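The same site in two structures of DyP from Bjerkandera adusta, which probably acts as a heme b peroxidase that uses hydrogen peroxide to oxidise dyes and other substrates: PDB 3VXI (chain A, 1.50 Å), residues 289-294 and 313-318, and PDB 3VXJ (chain B, 1.39 Å), residues 289-294 and 313-318. One frame, after least-squares fit of the local backbone (RMSD 0.07 Å); residues are numbered along the deposited sequences.

Structure 1 (3VXI); sequences NNFDYS and NPRQDL. With ASC (ascorbic acid), chain C; HEM (protoporphyrin IX containing Fe), chain D.
Arg315 NH1 is gripped by two backbone carbonyls, donating to Asn289 O at 3.0 Å and to Phe291 O at 2.9 Å. NH2 bonds Asn289 OD1 (2.7 Å) and the heme propionate oxygen O1D. The guanidinium lies flat on the Phe291 ring, planes 9° apart, in a cation-pi stack; an extended chain from CG to NE (chi2 -176°) carries it there. One loop precedes helix 308-312, which bears the axial heme ligand His308, and the other follows it, in the C-terminal half of the dimeric alpha+beta barrel fold. Water 1 ties Arg315 NE to Tyr293 OH, Asn313 O and O1D. Asn313 ND2 joins propionate and ligand, donating to heme O2D and to ascorbic acid O1 (2.9 Å), whose O2 donates to Asn313 OD1. The ligand ring rests on the aliphatic part of Arg315, its C1 3.7 Å from CG.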
loop_
_atom_site.group_PDB
_atom_site.type_symbol
_atom_site.label_atom_id
_atom_site.label_comp_id
_atom_site.label_asym_id
_atom_site.label_seq_id
_atom_site.Cartn_x
_atom_site.Cartn_y
_atom_site.Cartn_z
ATOM N N ASN A 289 -2.263 0.433 17.950
ATOM C CA ASN A 289 -0.914 0.277 17.406
ATOM C C ASN A 289 0.158 0.131 18.479
ATOM O O ASN A 289 1.357 0.086 18.167
ATOM C CB ASN A 289 -0.575 1.407 16.425
ATOM C CG ASN A 289 0.250 0.914 15.252
ATOM O OD1 ASN A 289 0.240 -0.276 14.945
ATOM N ND2 ASN A 289 0.964 1.828 14.591
ATOM N N ASN A 290 -0.271 0.020 19.738
ATOM C CA ASN A 290 0.667 0.047 20.864
ATOM C C ASN A 290 1.228 -1.326 21.236
ATOM O O ASN A 290 0.984 -1.847 22.333
ATOM C CB ASN A 290 0.036 0.741 22.086
ATOM C CG ASN A 290 1.071 1.186 23.108
ATOM O OD1 ASN A 290 2.270 1.204 22.835
ATOM N ND2 ASN A 290 0.605 1.558 24.292
ATOM N N PHE A 291 1.997 -1.888 20.310
ATOM C CA PHE A 291 2.635 -3.187 20.502
ATOM C C PHE A 291 3.905 -3.226 19.666
ATOM O O PHE A 291 4.043 -2.462 18.708
ATOM C CB PHE A 291 1.685 -4.330 20.094
ATOM C CG PHE A 291 1.329 -4.323 18.640
ATOM C CD1 PHE A 291 2.052 -5.104 17.733
ATOM C CD2 PHE A 291 0.308 -3.509 18.165
ATOM C CE1 PHE A 291 1.741 -5.083 16.376
ATOM C CE2 PHE A 291 -0.004 -3.476 16.800
ATOM C CZ PHE A 291 0.716 -4.278 15.907
ATOM N N ASP A 292 4.831 -4.114 20.013
ATOM C CA ASP A 292 6.061 -4.213 19.231
ATOM C C ASP A 292 6.591 -5.626 19.073
ATOM O O ASP A 292 7.696 -5.807 18.589
ATOM C CB ASP A 292 7.152 -3.277 19.784
ATOM C CG ASP A 292 7.562 -3.619 21.209
ATOM O OD1 ASP A 292 7.083 -4.637 21.732
ATOM O OD2 ASP A 292 8.359 -2.859 21.809
ATOM N N TYR A 293 5.773 -6.615 19.444
ATOM C CA TYR A 293 6.170 -8.042 19.455
ATOM C C TYR A 293 7.189 -8.418 20.521
ATOM O O TYR A 293 7.598 -9.580 20.575
ATOM C CB TYR A 293 6.632 -8.558 18.072
ATOM C CG TYR A 293 5.696 -8.187 16.956
ATOM C CD1 TYR A 293 4.373 -8.637 16.959
ATOM C CD2 TYR A 293 6.120 -7.356 15.911
ATOM C CE1 TYR A 293 3.498 -8.282 15.962
ATOM C CE2 TYR A 293 5.245 -6.992 14.893
ATOM C CZ TYR A 293 3.942 -7.452 14.931
ATOM O OH TYR A 293 3.068 -7.114 13.938
ATOM N N SER A 294 7.585 -7.472 21.378
ATOM C CA SER A 294 8.550 -7.780 22.449
ATOM C C SER A 294 8.046 -8.850 23.415
ATOM O O SER A 294 8.843 -9.469 24.111
ATOM C CB SER A 294 8.966 -6.526 23.222
ATOM O OG SER A 294 7.877 -5.928 23.889
ATOM N N ASN A 313 6.198 -5.037 8.782
ATOM C CA ASN A 313 6.801 -4.168 9.804
ATOM C C ASN A 313 7.168 -5.000 11.038
ATOM O O ASN A 313 6.350 -5.206 11.939
ATOM C CB ASN A 313 5.863 -3.016 10.208
ATOM C CG ASN A 313 6.481 -2.113 11.258
ATOM O OD1 ASN A 313 7.644 -2.289 11.633
ATOM N ND2 ASN A 313 5.709 -1.155 11.753
ATOM N N PRO A 314 8.411 -5.485 11.088
ATOM C CA PRO A 314 8.845 -6.434 12.117
ATOM C C PRO A 314 9.000 -5.865 13.522
ATOM O O PRO A 314 9.133 -6.640 14.470
ATOM C CB PRO A 314 10.189 -6.944 11.575
ATOM C CG PRO A 314 10.130 -6.641 10.090
ATOM C CD PRO A 314 9.384 -5.356 9.995
ATOM N N ARG A 315 8.977 -4.538 13.658
ATOM C CA ARG A 315 9.093 -3.889 14.971
ATOM C C ARG A 315 10.245 -4.509 15.776
ATOM O O ARG A 315 11.377 -4.534 15.282
ATOM C CB ARG A 315 7.744 -3.889 15.716
ATOM C CG ARG A 315 6.612 -3.319 14.881
ATOM C CD ARG A 315 5.287 -3.219 15.643
ATOM N NE ARG A 315 4.219 -2.830 14.715
ATOM C CZ ARG A 315 3.219 -1.992 14.988
ATOM N NH1 ARG A 315 3.061 -1.457 16.201
ATOM N NH2 ARG A 315 2.352 -1.701 14.031
ATOM N N GLN A 316 9.987 -5.027 16.979
ATOM C CA GLN A 316 11.079 -5.510 17.825
ATOM C C GLN A 316 11.777 -6.772 17.309
ATOM O O GLN A 316 12.843 -7.115 17.811
ATOM C CB GLN A 316 10.628 -5.662 19.289
ATOM C CG GLN A 316 11.765 -5.815 20.317
ATOM C CD GLN A 316 12.670 -4.595 20.414
ATOM O OE1 GLN A 316 12.273 -3.471 20.085
ATOM N NE2 GLN A 316 13.897 -4.813 20.882
ATOM N N ASP A 317 11.218 -7.436 16.293
ATOM C CA ASP A 317 11.945 -8.532 15.639
ATOM C C ASP A 317 13.290 -8.067 15.063
ATOM O O ASP A 317 14.191 -8.882 14.894
ATOM C CB ASP A 317 11.119 -9.215 14.533
ATOM C CG ASP A 317 9.982 -10.075 15.070
ATOM O OD1 ASP A 317 10.076 -10.625 16.198
ATOM O OD2 ASP A 317 8.991 -10.231 14.318
ATOM N N LEU A 318 13.420 -6.772 14.778
ATOM C CA LEU A 318 14.690 -6.216 14.281
ATOM C C LEU A 318 15.655 -5.822 15.397
ATOM O O LEU A 318 16.784 -5.391 15.123
ATOM C CB LEU A 318 14.443 -5.013 13.361
ATOM C CG LEU A 318 13.564 -5.219 12.124
ATOM C CD1 LEU A 318 13.486 -3.929 11.307
ATOM C CD2 LEU A 318 14.037 -6.393 11.260
HETATM C C1 ASC C . 7.829 0.221 14.743
HETATM C C2 ASC C . 9.094 -0.376 14.710
HETATM C C3 ASC C . 9.553 -0.404 16.009
HETATM C C4 ASC C . 8.526 0.251 16.908
HETATM C C5 ASC C . 9.086 1.586 17.428
HETATM C C6 ASC C . 7.976 2.386 18.124
HETATM O O1 ASC C . 7.094 0.439 13.794
HETATM O O2 ASC C . 9.779 -0.835 13.609
HETATM O O3 ASC C . 10.720 -0.922 16.455
HETATM O O4 ASC C . 7.446 0.581 16.012
HETATM O O5 ASC C . 9.641 2.358 16.340
HETATM O O6 ASC C . 8.492 3.574 18.741
HETATM C CHA HEM D . -0.848 -3.527 6.896
HETATM C CHB HEM D . -3.981 -5.681 3.912
HETATM C CHC HEM D . -0.586 -5.805 0.467
HETATM C CHD HEM D . 2.572 -3.697 3.450
HETATM C C1A HEM D . -1.976 -4.130 6.410
HETATM C C2A HEM D . -3.202 -4.350 7.144
HETATM C C3A HEM D . -4.066 -4.927 6.298
HETATM C C4A HEM D . -3.409 -5.104 5.024
HETATM C CMA HEM D . -5.500 -5.393 6.605
HETATM C CAA HEM D . -3.458 -4.015 8.633
HETATM C CBA HEM D . -3.828 -2.551 8.858
HETATM C CGA HEM D . -2.631 -1.705 9.223
HETATM O O1A HEM D . -1.791 -2.143 10.044
HETATM O O2A HEM D . -2.532 -0.584 8.714
HETATM C C1B HEM D . -3.347 -5.915 2.708
HETATM C C2B HEM D . -3.931 -6.505 1.521
HETATM C C3B HEM D . -2.988 -6.529 0.568
HETATM C C4B HEM D . -1.789 -5.949 1.121
HETATM C CMB HEM D . -5.381 -7.025 1.405
HETATM C CAB HEM D . -3.111 -7.053 -0.877
HETATM C CBB HEM D . -4.291 -7.117 -1.524
HETATM C C1C HEM D . 0.591 -5.314 1.005
HETATM C C2C HEM D . 1.883 -5.288 0.345
HETATM C C3C HEM D . 2.760 -4.713 1.186
HETATM C C4C HEM D . 2.029 -4.341 2.372
HETATM C CMC HEM D . 2.132 -5.836 -1.077
HETATM C CAC HEM D . 4.254 -4.421 1.003
HETATM C CBC HEM D . 5.012 -5.253 0.270
HETATM C C1D HEM D . 1.916 -3.387 4.604
HETATM C C2D HEM D . 2.496 -2.590 5.657
HETATM C C3D HEM D . 1.441 -2.539 6.716
HETATM C C4D HEM D . 0.321 -3.301 6.218
HETATM C CMD HEM D . 3.868 -1.910 5.731
HETATM C CAD HEM D . 1.579 -1.819 8.054
HETATM C CBD HEM D . 2.345 -2.761 8.977
HETATM C CGD HEM D . 2.650 -2.108 10.298
HETATM O O1D HEM D . 2.417 -2.798 11.331
HETATM O O2D HEM D . 3.133 -0.948 10.335
HETATM N NA HEM D . -2.130 -4.603 5.119
HETATM N NB HEM D . -2.034 -5.589 2.436
HETATM N NC HEM D . 0.718 -4.746 2.258
HETATM N ND HEM D . 0.616 -3.774 4.943
HETATM FE FE HEM D . -0.710 -4.715 3.706
HETATM O O HOH W 1 3.834 -4.844 12.667
HETATM O O HOH W 2 -1.330 -2.842 3.002
#

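Structure 2 (3VXJ); sequences NNFDYS and NPRQDL. With 3DM (2,6-dimethoxyphenol), chain E; HEM (protoporphyrin IX containing Fe), chain F.
Two backbone carbonyls grip Arg315 NH1, which donates to Asn289 O at 3.0 Å and to Phe291 O at 2.9 Å. Its neighbour NH2 bonds Asn289 OD1 (2.7 Å) and propionate oxygen O1D of the heme. The guanidinium lies flat on the Phe291 ring, planes 9° apart, in a cation-pi stack, with the chain extended from CG to NE (chi2 -175°). Water 3 links Arg315 NE with Tyr293 OH, Asn313 O and O1D. Asn313 ND2 joins propionate and ligand, donating to heme O2D and to the phenol oxygen O1 of 2,6-dimethoxyphenol (3.1 Å). The phenol ring rests on the aliphatic part of Arg315, its C1 lying 3.7 Å from CG. One methoxy methyl, C8, reaches Phe291 O at 3.3 Å and also touches Asp292 CB; the other, C7, meets Leu318 CD1 at 3.8 Å.

Structure 1 against structure 2
The bond from Arg315(A) NH1 to Phe291(A) O is kept in Arg315(B) and Phe291(B), as is that from Gln316(A) N to Asp292(A) O in Gln316(B) and Asp292(B). Each ligand accepts from the same amide: Asn313(A) ND2 donates to ascorbic acid O1, Asn313(B) ND2 to dimethoxyphenol O1. What goes with ascorbic acid is the second bond, from its O2 hydroxyl to Asn313(A) OD1; the methoxy oxygen O2 near Asn313(B) OD1, at 3.4 Å, carries no proton and cannot donate one. The residues hardly answer the exchange: the side chains of Phe291(A), Asp292(A), Asn313(A), Arg315(A) and Leu318(A) keep their places in chain B, and waters 1 and 3 coincide beside Arg315(A) and Arg315(B). The difference lies in the ligands. In chain A the amide of Asn313(A) meets the lactone carbonyl O1 and the O2 hydroxyl; in chain B Asn313(B) gives the ligand one hydrogen bond, and the methoxy methyls add contacts elsewhere, C8 against Phe291(B) O and Asp292(B) CB, C7 against Leu318(B).

Structure 2 (3VXJ)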
loop_
_atom_site.group_PDB
_atom_site.type_symbol
_atom_site.label_atom_id
_atom_site.label_comp_id
_atom_site.label_asym_id
_atom_site.label_seq_id
_atom_site.Cartn_x
_atom_site.Cartn_y
_atom_site.Cartn_z
ATOM N N ASN B 289 -2.190 0.399 17.889
ATOM C CA ASN B 289 -0.834 0.279 17.357
ATOM C C ASN B 289 0.231 0.163 18.446
ATOM O O ASN B 289 1.428 0.148 18.154
ATOM C CB ASN B 289 -0.510 1.441 16.416
ATOM C CG ASN B 289 0.197 0.974 15.161
ATOM O OD1 ASN B 289 0.180 -0.217 14.835
ATOM N ND2 ASN B 289 0.802 1.905 14.443
ATOM N N ASN B 290 -0.205 0.059 19.698
ATOM C CA ASN B 290 0.708 0.084 20.831
ATOM C C ASN B 290 1.223 -1.300 21.229
ATOM O O ASN B 290 0.922 -1.819 22.307
ATOM C CB ASN B 290 0.054 0.789 22.019
ATOM C CG ASN B 290 1.066 1.239 23.038
ATOM O OD1 ASN B 290 2.270 1.235 22.782
ATOM N ND2 ASN B 290 0.587 1.627 24.212
ATOM N N PHE B 291 2.025 -1.882 20.345
ATOM C CA PHE B 291 2.604 -3.209 20.535
ATOM C C PHE B 291 3.849 -3.269 19.672
ATOM O O PHE B 291 3.982 -2.500 18.706
ATOM C CB PHE B 291 1.622 -4.317 20.120
ATOM C CG PHE B 291 1.277 -4.310 18.648
ATOM C CD1 PHE B 291 1.983 -5.103 17.740
ATOM C CD2 PHE B 291 0.279 -3.476 18.164
ATOM C CE1 PHE B 291 1.678 -5.078 16.377
ATOM C CE2 PHE B 291 -0.032 -3.443 16.793
ATOM C CZ PHE B 291 0.674 -4.250 15.911
ATOM N N ASP B 292 4.758 -4.178 19.998
ATOM C CA ASP B 292 6.010 -4.260 19.249
ATOM C C ASP B 292 6.571 -5.676 19.097
ATOM O O ASP B 292 7.701 -5.832 18.660
ATOM C CB ASP B 292 7.074 -3.321 19.845
ATOM C CG ASP B 292 7.438 -3.666 21.288
ATOM O OD1 ASP B 292 6.950 -4.688 21.815
ATOM O OD2 ASP B 292 8.224 -2.906 21.896
ATOM N N TYR B 293 5.774 -6.685 19.457
ATOM C CA TYR B 293 6.174 -8.105 19.476
ATOM C C TYR B 293 7.186 -8.459 20.569
ATOM O O TYR B 293 7.613 -9.608 20.643
ATOM C CB TYR B 293 6.637 -8.637 18.088
ATOM C CG TYR B 293 5.704 -8.255 16.965
ATOM C CD1 TYR B 293 4.381 -8.690 16.971
ATOM C CD2 TYR B 293 6.134 -7.443 15.908
ATOM C CE1 TYR B 293 3.508 -8.323 15.966
ATOM C CE2 TYR B 293 5.263 -7.071 14.889
ATOM C CZ TYR B 293 3.949 -7.520 14.933
ATOM O OH TYR B 293 3.042 -7.164 13.958
ATOM N N SER B 294 7.548 -7.505 21.437
ATOM C CA SER B 294 8.529 -7.793 22.499
ATOM C C SER B 294 8.037 -8.854 23.480
ATOM O O SER B 294 8.841 -9.486 24.165
ATOM C CB SER B 294 8.954 -6.533 23.253
ATOM O OG SER B 294 7.879 -5.994 23.979
ATOM N N ASN B 313 6.182 -4.977 8.803
ATOM C CA ASN B 313 6.804 -4.149 9.826
ATOM C C ASN B 313 7.174 -4.998 11.036
ATOM O O ASN B 313 6.350 -5.217 11.929
ATOM C CB ASN B 313 5.903 -2.990 10.252
ATOM C CG ASN B 313 6.527 -2.144 11.356
ATOM O OD1 ASN B 313 7.706 -2.316 11.710
ATOM N ND2 ASN B 313 5.729 -1.241 11.928
ATOM N N PRO B 314 8.425 -5.485 11.067
ATOM C CA PRO B 314 8.849 -6.431 12.093
ATOM C C PRO B 314 8.980 -5.858 13.502
ATOM O O PRO B 314 9.126 -6.637 14.434
ATOM C CB PRO B 314 10.215 -6.916 11.587
ATOM C CG PRO B 314 10.194 -6.638 10.114
ATOM C CD PRO B 314 9.410 -5.380 9.978
ATOM N N ARG B 315 8.912 -4.536 13.666
ATOM C CA ARG B 315 9.007 -3.924 15.001
ATOM C C ARG B 315 10.204 -4.515 15.768
ATOM O O ARG B 315 11.322 -4.503 15.235
ATOM C CB ARG B 315 7.658 -3.993 15.751
ATOM C CG ARG B 315 6.535 -3.369 14.945
ATOM C CD ARG B 315 5.206 -3.296 15.688
ATOM N NE ARG B 315 4.163 -2.865 14.751
ATOM C CZ ARG B 315 3.176 -2.007 15.004
ATOM N NH1 ARG B 315 3.033 -1.455 16.202
ATOM N NH2 ARG B 315 2.334 -1.696 14.035
ATOM N N GLN B 316 10.006 -5.019 16.989
ATOM C CA GLN B 316 11.129 -5.486 17.813
ATOM C C GLN B 316 11.813 -6.753 17.294
ATOM O O GLN B 316 12.886 -7.110 17.778
ATOM C CB GLN B 316 10.704 -5.652 19.284
ATOM C CG GLN B 316 11.849 -5.876 20.289
ATOM C CD GLN B 316 12.781 -4.680 20.432
ATOM O OE1 GLN B 316 12.404 -3.540 20.150
ATOM N NE2 GLN B 316 14.001 -4.940 20.886
ATOM N N ASP B 317 11.236 -7.425 16.296
ATOM C CA ASP B 317 11.981 -8.519 15.647
ATOM C C ASP B 317 13.310 -8.016 15.056
ATOM O O ASP B 317 14.245 -8.801 14.871
ATOM C CB ASP B 317 11.170 -9.197 14.536
ATOM C CG ASP B 317 10.031 -10.061 15.056
ATOM O OD1 ASP B 317 10.069 -10.556 16.204
ATOM O OD2 ASP B 317 9.090 -10.261 14.257
ATOM N N LEU B 318 13.396 -6.716 14.771
ATOM C CA LEU B 318 14.644 -6.129 14.257
ATOM C C LEU B 318 15.654 -5.797 15.358
ATOM O O LEU B 318 16.812 -5.488 15.056
ATOM C CB LEU B 318 14.361 -4.889 13.402
ATOM C CG LEU B 318 13.553 -5.106 12.126
ATOM C CD1 LEU B 318 13.413 -3.791 11.382
ATOM C CD2 LEU B 318 14.192 -6.161 11.230
HETATM O O1 3DM E . 7.417 0.290 14.085
HETATM C C1 3DM E . 8.312 -0.143 15.041
HETATM C C2 3DM E . 9.610 -0.534 14.696
HETATM O O2 3DM E . 9.987 -0.490 13.378
HETATM C C7 3DM E . 11.152 -1.234 12.990
HETATM C C3 3DM E . 10.483 -0.956 15.710
HETATM C C4 3DM E . 10.055 -1.011 17.039
HETATM C C5 3DM E . 8.765 -0.615 17.379
HETATM C C6 3DM E . 7.896 -0.187 16.376
HETATM O O3 3DM E . 6.615 0.209 16.646
HETATM C C8 3DM E . 6.075 -0.129 17.951
HETATM C CHA HEM F . -0.835 -3.497 6.948
HETATM C CHB HEM F . -3.940 -5.654 3.936
HETATM C CHC HEM F . -0.567 -5.774 0.472
HETATM C CHD HEM F . 2.548 -3.586 3.452
HETATM C C1A HEM F . -1.956 -4.100 6.447
HETATM C C2A HEM F . -3.176 -4.344 7.182
HETATM C C3A HEM F . -4.033 -4.954 6.343
HETATM C C4A HEM F . -3.387 -5.079 5.057
HETATM C CMA HEM F . -5.469 -5.420 6.646
HETATM C CAA HEM F . -3.383 -4.018 8.678
HETATM C CBA HEM F . -3.904 -2.610 8.974
HETATM C CGA HEM F . -2.879 -1.519 8.770
HETATM O O1A HEM F . -1.915 -1.401 9.556
HETATM O O2A HEM F . -3.054 -0.724 7.806
HETATM C C1B HEM F . -3.308 -5.864 2.726
HETATM C C2B HEM F . -3.900 -6.478 1.557
HETATM C C3B HEM F . -2.963 -6.507 0.591
HETATM C C4B HEM F . -1.765 -5.899 1.131
HETATM C CMB HEM F . -5.350 -7.006 1.500
HETATM C CAB HEM F . -3.085 -7.038 -0.853
HETATM C CBB HEM F . -4.260 -7.127 -1.480
HETATM C C1C HEM F . 0.580 -5.234 0.997
HETATM C C2C HEM F . 1.863 -5.156 0.325
HETATM C C3C HEM F . 2.733 -4.563 1.158
HETATM C C4C HEM F . 2.015 -4.245 2.373
HETATM C CMC HEM F . 2.124 -5.668 -1.104
HETATM C CAC HEM F . 4.230 -4.226 0.929
HETATM C CBC HEM F . 5.042 -5.046 0.247
HETATM C C1D HEM F . 1.897 -3.308 4.627
HETATM C C2D HEM F . 2.470 -2.519 5.689
HETATM C C3D HEM F . 1.435 -2.503 6.769
HETATM C C4D HEM F . 0.327 -3.274 6.262
HETATM C CMD HEM F . 3.845 -1.835 5.768
HETATM C CAD HEM F . 1.600 -1.803 8.126
HETATM C CBD HEM F . 2.405 -2.735 9.026
HETATM C CGD HEM F . 2.664 -2.119 10.374
HETATM O O1D HEM F . 2.371 -2.799 11.394
HETATM O O2D HEM F . 3.159 -0.971 10.440
HETATM N NA HEM F . -2.114 -4.581 5.172
HETATM N NB HEM F . -1.983 -5.549 2.448
HETATM N NC HEM F . 0.725 -4.702 2.257
HETATM N ND HEM F . 0.613 -3.716 4.981
HETATM FE FE HEM F . -0.670 -4.704 3.730
HETATM O O HOH W 3 3.787 -4.884 12.695
HETATM O O HOH W 4 -1.340 -2.916 3.158
#